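Local coordinates for protein nucleoporin nup120 (Schizosaccharomyces pombe, PDB 4GQ2) that serves as a structural constituent of the nuclear pore complex, whose components can also dock transiently associated nuclear transport factors, at residues M112-F118 / P173-A178; S187-L193 / Y232-I238. One frame throughout, in Å; residues are numbered along the deposited sequence.

Contact 1. Residues M112-F118 / P173-A178; sequences MKDGVAF and PDLMAA
Two side chains of 112-118 converge on the carbonyl oxygen Asp174 O: the methyl Met112 CE lies 3.5 Å from it, and Asp114 CB stands 3.9 Å away. These are van der Waals approaches, and no hydrogen bond passes between the two segments. Just behind its methyl, Met112 sets SD 3.3 Å from Pro173 O, so the end of the thioether passes close to two consecutive carbonyl oxygens. The reach follows from a chain that is extended beyond CG after CG has been lodged between backbone N and carbonyl carbon (chi1 74°).

Met176 answers from the opposite segment. Its chain bends at the last torsion (chi3 72°), laying SD on the backbone of Gly115, 3.3 Å from Gly115 C, and turning CE to within 4.1 Å of Ala117 CB. The two methionines thus bridge a spacing too wide for backbone pairing: the axes of 115-118 and 173-178 approach to 6.4 Å while running almost parallel, at 12°. Where the second segment ends, the methyls of Ala117 and Ala178 meet, and Ala178 CB lies 3.4 Å from Phe118 O. Asp114 and Leu175 run alongside each other in the same direction, Leu175 CD2 against Asp114 CG.

A type II turn from Met112 to Gly115 presents Met112 and Asp114 together, and Asp59 takes a hydrogen bond from Asp114 N. Asp174 and Leu175 form a classic bulge opposite Ser187. Each strand edges its own four-stranded antiparallel sheet, 115-121 pairing with 126-133 and 173-178 with 183-188; this is consistent with the first strands of successive propeller blades. Tyr130, Ile132 and Ile184 from the second strands extend the packing around Met176, while Phe118 turns away toward Tyr63 and Trp76 of a third sheet.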
loop_
_atom_site.group_PDB
_atom_site.type_symbol
_atom_site.label_atom_id
_atom_site.label_comp_id
_atom_site.label_asym_id
_atom_site.label_seq_id
_atom_site.Cartn_x
_atom_site.Cartn_y
_atom_site.Cartn_z
ATOM N N MET A 112 -17.970 -31.065 -12.880
ATOM C CA MET A 112 -19.113 -31.206 -11.989
ATOM C C MET A 112 -18.721 -30.926 -10.547
ATOM O O MET A 112 -17.570 -31.131 -10.149
ATOM C CB MET A 112 -19.759 -32.597 -12.113
ATOM C CG MET A 112 -18.977 -33.732 -11.470
ATOM S SD MET A 112 -19.971 -35.225 -11.284
ATOM C CE MET A 112 -18.996 -36.163 -10.103
ATOM N N LYS A 113 -19.694 -30.448 -9.780
ATOM C CA LYS A 113 -19.563 -30.270 -8.349
ATOM C C LYS A 113 -19.145 -31.608 -7.733
ATOM O O LYS A 113 -19.641 -32.670 -8.131
ATOM C CB LYS A 113 -20.903 -29.777 -7.788
ATOM C CG LYS A 113 -21.015 -29.743 -6.275
ATOM C CD LYS A 113 -20.671 -28.382 -5.695
ATOM C CE LYS A 113 -21.073 -28.288 -4.226
ATOM N NZ LYS A 113 -20.152 -29.055 -3.337
ATOM N N ASP A 114 -18.204 -31.558 -6.793
ATOM C CA ASP A 114 -17.617 -32.767 -6.204
ATOM C C ASP A 114 -16.897 -33.598 -7.262
ATOM O O ASP A 114 -16.645 -34.788 -7.059
ATOM C CB ASP A 114 -18.686 -33.612 -5.498
ATOM C CG ASP A 114 -19.498 -32.808 -4.514
ATOM O OD1 ASP A 114 -18.975 -32.489 -3.434
ATOM O OD2 ASP A 114 -20.661 -32.491 -4.820
ATOM N N GLY A 115 -16.566 -32.955 -8.383
ATOM C CA GLY A 115 -15.938 -33.626 -9.513
ATOM C C GLY A 115 -14.435 -33.458 -9.633
ATOM O O GLY A 115 -13.879 -33.679 -10.704
ATOM N N VAL A 116 -13.775 -33.082 -8.536
ATOM C CA VAL A 116 -12.320 -32.927 -8.522
ATOM C C VAL A 116 -11.743 -33.724 -7.351
ATOM O O VAL A 116 -12.161 -33.555 -6.211
ATOM C CB VAL A 116 -11.893 -31.440 -8.408
ATOM C CG1 VAL A 116 -10.377 -31.308 -8.450
ATOM C CG2 VAL A 116 -12.516 -30.593 -9.513
ATOM N N ALA A 117 -10.783 -34.592 -7.644
ATOM C CA ALA A 117 -10.169 -35.430 -6.631
ATOM C C ALA A 117 -8.669 -35.493 -6.866
ATOM O O ALA A 117 -8.212 -35.537 -8.008
ATOM C CB ALA A 117 -10.779 -36.825 -6.656
ATOM N N PHE A 118 -7.913 -35.504 -5.778
ATOM C CA PHE A 118 -6.460 -35.456 -5.839
ATOM C C PHE A 118 -5.823 -36.729 -5.295
ATOM O O PHE A 118 -6.381 -37.396 -4.417
ATOM C CB PHE A 118 -5.954 -34.272 -5.019
ATOM C CG PHE A 118 -6.043 -32.948 -5.724
ATOM C CD1 PHE A 118 -7.269 -32.326 -5.926
ATOM C CD2 PHE A 118 -4.886 -32.301 -6.153
ATOM C CE1 PHE A 118 -7.340 -31.098 -6.567
ATOM C CE2 PHE A 118 -4.952 -31.069 -6.791
ATOM C CZ PHE A 118 -6.183 -30.470 -6.999
ATOM N N PRO A 173 -22.584 -39.850 -12.734
ATOM C CA PRO A 173 -21.566 -39.788 -11.683
ATOM C C PRO A 173 -21.878 -38.654 -10.717
ATOM O O PRO A 173 -22.294 -37.574 -11.145
ATOM C CB PRO A 173 -20.269 -39.503 -12.458
ATOM C CG PRO A 173 -20.559 -39.903 -13.867
ATOM C CD PRO A 173 -22.006 -39.547 -14.055
ATOM N N ASP A 174 -21.697 -38.913 -9.426
ATOM C CA ASP A 174 -22.157 -38.000 -8.394
ATOM C C ASP A 174 -21.060 -37.631 -7.387
ATOM O O ASP A 174 -20.791 -36.455 -7.158
ATOM C CB ASP A 174 -23.368 -38.604 -7.677
ATOM C CG ASP A 174 -24.134 -37.581 -6.865
ATOM O OD1 ASP A 174 -24.511 -36.521 -7.421
ATOM O OD2 ASP A 174 -24.372 -37.848 -5.671
ATOM N N LEU A 175 -20.436 -38.636 -6.785
ATOM C CA LEU A 175 -19.365 -38.393 -5.827
ATOM C C LEU A 175 -18.129 -39.202 -6.192
ATOM O O LEU A 175 -18.240 -40.275 -6.793
ATOM C CB LEU A 175 -19.820 -38.713 -4.399
ATOM C CG LEU A 175 -20.968 -37.890 -3.794
ATOM C CD1 LEU A 175 -21.524 -38.573 -2.553
ATOM C CD2 LEU A 175 -20.532 -36.468 -3.468
ATOM N N MET A 176 -16.959 -38.669 -5.843
ATOM C CA MET A 176 -15.685 -39.334 -6.106
ATOM C C MET A 176 -14.883 -39.515 -4.828
ATOM O O MET A 176 -15.031 -38.751 -3.871
ATOM C CB MET A 176 -14.824 -38.529 -7.080
ATOM C CG MET A 176 -15.518 -38.039 -8.341
ATOM S SD MET A 176 -14.538 -36.761 -9.160
ATOM C CE MET A 176 -13.176 -37.701 -9.846
ATOM N N ALA A 177 -14.023 -40.529 -4.829
ATOM C CA ALA A 177 -12.983 -40.666 -3.816
ATOM C C ALA A 177 -11.787 -41.381 -4.428
ATOM O O ALA A 177 -11.843 -42.583 -4.704
ATOM C CB ALA A 177 -13.496 -41.408 -2.584
ATOM N N ALA A 178 -10.722 -40.621 -4.666
ATOM C CA ALA A 178 -9.450 -41.164 -5.121
ATOM C C ALA A 178 -8.970 -42.238 -4.150
ATOM O O ALA A 178 -8.970 -42.035 -2.935
ATOM C CB ALA A 178 -8.417 -40.050 -5.229
#

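Contact 2. Residues S187-L193 / Y232-I238; sequences SFFNGGL and YRSPNTI
The guanidinium of Arg233 lies flat over one face of the Phe189 ring, the planes 6° apart. CZ stands 3.9 Å from the ring centroid and 14° off the ring normal, a cation-pi stack. Phe189 extends its ring with CG anti to its backbone N (chi1 -179°), while Arg233 bends at chi3, and the two side chains cross at about a right angle. The same guanidinium grips Phe189 O side-on, NE at 2.8 Å and NH2 at 2.9 Å, NH2 alone lying on a lone pair in the carbonyl plane. A leucine here would probably leave Phe189 O without both guanidinium donors and the ring without its stacked cation.

Asn190 ND2 reaches Tyr232 O at 2.8 Å from above the carbonyl plane, and Ser234 N returns a 3.3 Å bond to Asn190 O. Gly191 CA packs against Ser234 OG and Thr237 OG1, where a side chain would clash with the serine. Water 2 bridges the segments, accepting from Ile238 N and donating to Phe188 O, with Gly192 O also near.

The turn 188-191 joins the second and third strands of one four-stranded sheet, and 232-238 leads into the next, consistent with an inter-blade junction of a beta-propeller.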
loop_
_atom_site.group_PDB
_atom_site.type_symbol
_atom_site.label_atom_id
_atom_site.label_comp_id
_atom_site.label_asym_id
_atom_site.label_seq_id
_atom_site.Cartn_x
_atom_site.Cartn_y
_atom_site.Cartn_z
ATOM N N SER A 187 -19.471 -42.892 -7.326
ATOM C CA SER A 187 -20.838 -43.311 -7.031
ATOM C C SER A 187 -21.810 -42.578 -7.941
ATOM O O SER A 187 -21.503 -41.492 -8.454
ATOM C CB SER A 187 -21.183 -43.055 -5.560
ATOM O OG SER A 187 -21.225 -41.668 -5.270
ATOM N N PHE A 188 -22.989 -43.165 -8.127
ATOM C CA PHE A 188 -23.953 -42.630 -9.079
ATOM C C PHE A 188 -25.181 -42.042 -8.408
ATOM O O PHE A 188 -25.596 -42.501 -7.347
ATOM C CB PHE A 188 -24.330 -43.690 -10.115
ATOM C CG PHE A 188 -23.151 -44.224 -10.880
ATOM C CD1 PHE A 188 -22.598 -43.494 -11.931
ATOM C CD2 PHE A 188 -22.580 -45.447 -10.539
ATOM C CE1 PHE A 188 -21.509 -43.984 -12.634
ATOM C CE2 PHE A 188 -21.487 -45.941 -11.240
ATOM C CZ PHE A 188 -20.953 -45.209 -12.290
ATOM N N PHE A 189 -25.753 -41.024 -9.046
ATOM C CA PHE A 189 -26.845 -40.249 -8.468
ATOM C C PHE A 189 -28.068 -41.093 -8.108
ATOM O O PHE A 189 -28.680 -40.878 -7.056
ATOM C CB PHE A 189 -27.254 -39.108 -9.408
ATOM C CG PHE A 189 -28.356 -38.252 -8.863
ATOM C CD1 PHE A 189 -28.067 -37.155 -8.062
ATOM C CD2 PHE A 189 -29.685 -38.559 -9.125
ATOM C CE1 PHE A 189 -29.083 -36.371 -7.542
ATOM C CE2 PHE A 189 -30.708 -37.782 -8.607
ATOM C CZ PHE A 189 -30.407 -36.684 -7.817
ATOM N N ASN A 190 -28.422 -42.037 -8.983
ATOM C CA ASN A 190 -29.609 -42.875 -8.784
ATOM C C ASN A 190 -29.299 -44.198 -8.073
ATOM O O ASN A 190 -30.173 -45.049 -7.919
ATOM C CB ASN A 190 -30.342 -43.119 -10.115
ATOM C CG ASN A 190 -30.794 -41.826 -10.783
ATOM O OD1 ASN A 190 -29.977 -41.036 -11.250
ATOM N ND2 ASN A 190 -32.099 -41.614 -10.841
ATOM N N GLY A 191 -28.053 -44.356 -7.638
ATOM C CA GLY A 191 -27.615 -45.558 -6.934
ATOM C C GLY A 191 -26.499 -46.288 -7.656
ATOM O O GLY A 191 -26.411 -46.243 -8.887
ATOM N N GLY A 192 -25.651 -46.970 -6.890
ATOM C CA GLY A 192 -24.535 -47.718 -7.461
ATOM C C GLY A 192 -23.162 -47.107 -7.234
ATOM O O GLY A 192 -23.035 -45.941 -6.855
ATOM N N LEU A 193 -22.129 -47.908 -7.483
ATOM C CA LEU A 193 -20.751 -47.531 -7.190
ATOM C C LEU A 193 -19.769 -48.314 -8.059
ATOM O O LEU A 193 -19.796 -49.545 -8.088
ATOM C CB LEU A 193 -20.445 -47.765 -5.703
ATOM C CG LEU A 193 -19.059 -47.409 -5.155
ATOM C CD1 LEU A 193 -18.937 -45.916 -4.874
ATOM C CD2 LEU A 193 -18.773 -48.211 -3.896
ATOM N N TYR A 232 -35.326 -41.685 -10.328
ATOM C CA TYR A 232 -35.601 -42.366 -9.063
ATOM C C TYR A 232 -34.322 -42.845 -8.371
ATOM O O TYR A 232 -33.385 -43.296 -9.032
ATOM C CB TYR A 232 -36.553 -43.549 -9.304
ATOM C CG TYR A 232 -36.646 -44.500 -8.142
ATOM C CD1 TYR A 232 -37.373 -44.160 -6.999
ATOM C CD2 TYR A 232 -35.992 -45.731 -8.173
ATOM C CE1 TYR A 232 -37.451 -45.021 -5.920
ATOM C CE2 TYR A 232 -36.062 -46.602 -7.096
ATOM C CZ TYR A 232 -36.793 -46.240 -5.976
ATOM O OH TYR A 232 -36.872 -47.093 -4.906
ATOM N N ARG A 233 -34.306 -42.782 -7.038
ATOM C CA ARG A 233 -33.094 -43.073 -6.263
ATOM C C ARG A 233 -33.245 -44.271 -5.326
ATOM O O ARG A 233 -34.164 -44.317 -4.506
ATOM C CB ARG A 233 -32.673 -41.840 -5.457
ATOM C CG ARG A 233 -32.759 -40.528 -6.219
ATOM C CD ARG A 233 -32.060 -39.420 -5.460
ATOM N NE ARG A 233 -30.616 -39.644 -5.404
ATOM C CZ ARG A 233 -29.771 -38.909 -4.692
ATOM N NH1 ARG A 233 -30.221 -37.894 -3.964
ATOM N NH2 ARG A 233 -28.474 -39.190 -4.706
ATOM N N SER A 234 -32.329 -45.231 -5.443
ATOM C CA SER A 234 -32.369 -46.451 -4.630
ATOM C C SER A 234 -31.862 -46.210 -3.199
ATOM O O SER A 234 -31.072 -45.296 -2.970
ATOM C CB SER A 234 -31.591 -47.581 -5.313
ATOM O OG SER A 234 -30.191 -47.397 -5.217
ATOM N N PRO A 235 -32.326 -47.017 -2.226
ATOM C CA PRO A 235 -31.922 -46.765 -0.836
ATOM C C PRO A 235 -30.422 -46.936 -0.572
ATOM O O PRO A 235 -29.905 -46.373 0.395
ATOM C CB PRO A 235 -32.737 -47.791 -0.041
ATOM C CG PRO A 235 -33.910 -48.089 -0.909
ATOM C CD PRO A 235 -33.354 -48.070 -2.304
ATOM N N ASN A 236 -29.732 -47.688 -1.425
ATOM C CA ASN A 236 -28.287 -47.868 -1.277
ATOM C C ASN A 236 -27.433 -46.770 -1.952
ATOM O O ASN A 236 -26.196 -46.809 -1.874
ATOM C CB ASN A 236 -27.858 -49.281 -1.711
ATOM C CG ASN A 236 -28.106 -49.547 -3.186
ATOM O OD1 ASN A 236 -29.201 -49.308 -3.702
ATOM N ND2 ASN A 236 -27.087 -50.058 -3.871
ATOM N N THR A 237 -28.098 -45.802 -2.597
ATOM C CA THR A 237 -27.432 -44.645 -3.203
ATOM C C THR A 237 -26.489 -43.974 -2.204
ATOM O O THR A 237 -26.891 -43.634 -1.086
ATOM C CB THR A 237 -28.447 -43.586 -3.682
ATOM O OG1 THR A 237 -29.468 -44.209 -4.467
ATOM C CG2 THR A 237 -27.756 -42.509 -4.519
ATOM N N ILE A 238 -25.234 -43.793 -2.608
ATOM C CA ILE A 238 -24.230 -43.176 -1.748
ATOM C C ILE A 238 -24.491 -41.675 -1.671
ATOM O O ILE A 238 -24.576 -40.996 -2.699
ATOM C CB ILE A 238 -22.788 -43.447 -2.245
ATOM C CG1 ILE A 238 -22.572 -44.940 -2.556
ATOM C CG2 ILE A 238 -21.754 -42.918 -1.250
ATOM C CD1 ILE A 238 -22.605 -45.864 -1.356
HETATM O O HOH W 1 -23.833 -41.090 -5.222
HETATM O O HOH W 2 -24.725 -44.095 -5.317
#

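Contact 1 and contact 2 probably occupy successive inter-blade junctions of the propeller, their centres 15 Å apart, and share the sheet in which strands 173-178 and 183-188 are neighbours. They touch directly: Asp174 N lies 2.8 Å from Ser187 O, a probable hydrogen bond. Both are partly buried, but contact 2 is farther from the centre of the chain, about 42 Å between centres against 29 Å. Their chemistry differs too. Contact 1 joins nearly parallel edge strands by methionine and alanine packing, without hydrogen bonds across; contact 2 joins a turn to a linker loop through hydrogen bonds, mostly from side chains to backbone carbonyls, a stacked cation and waters, passing into apolar packing at Ile238.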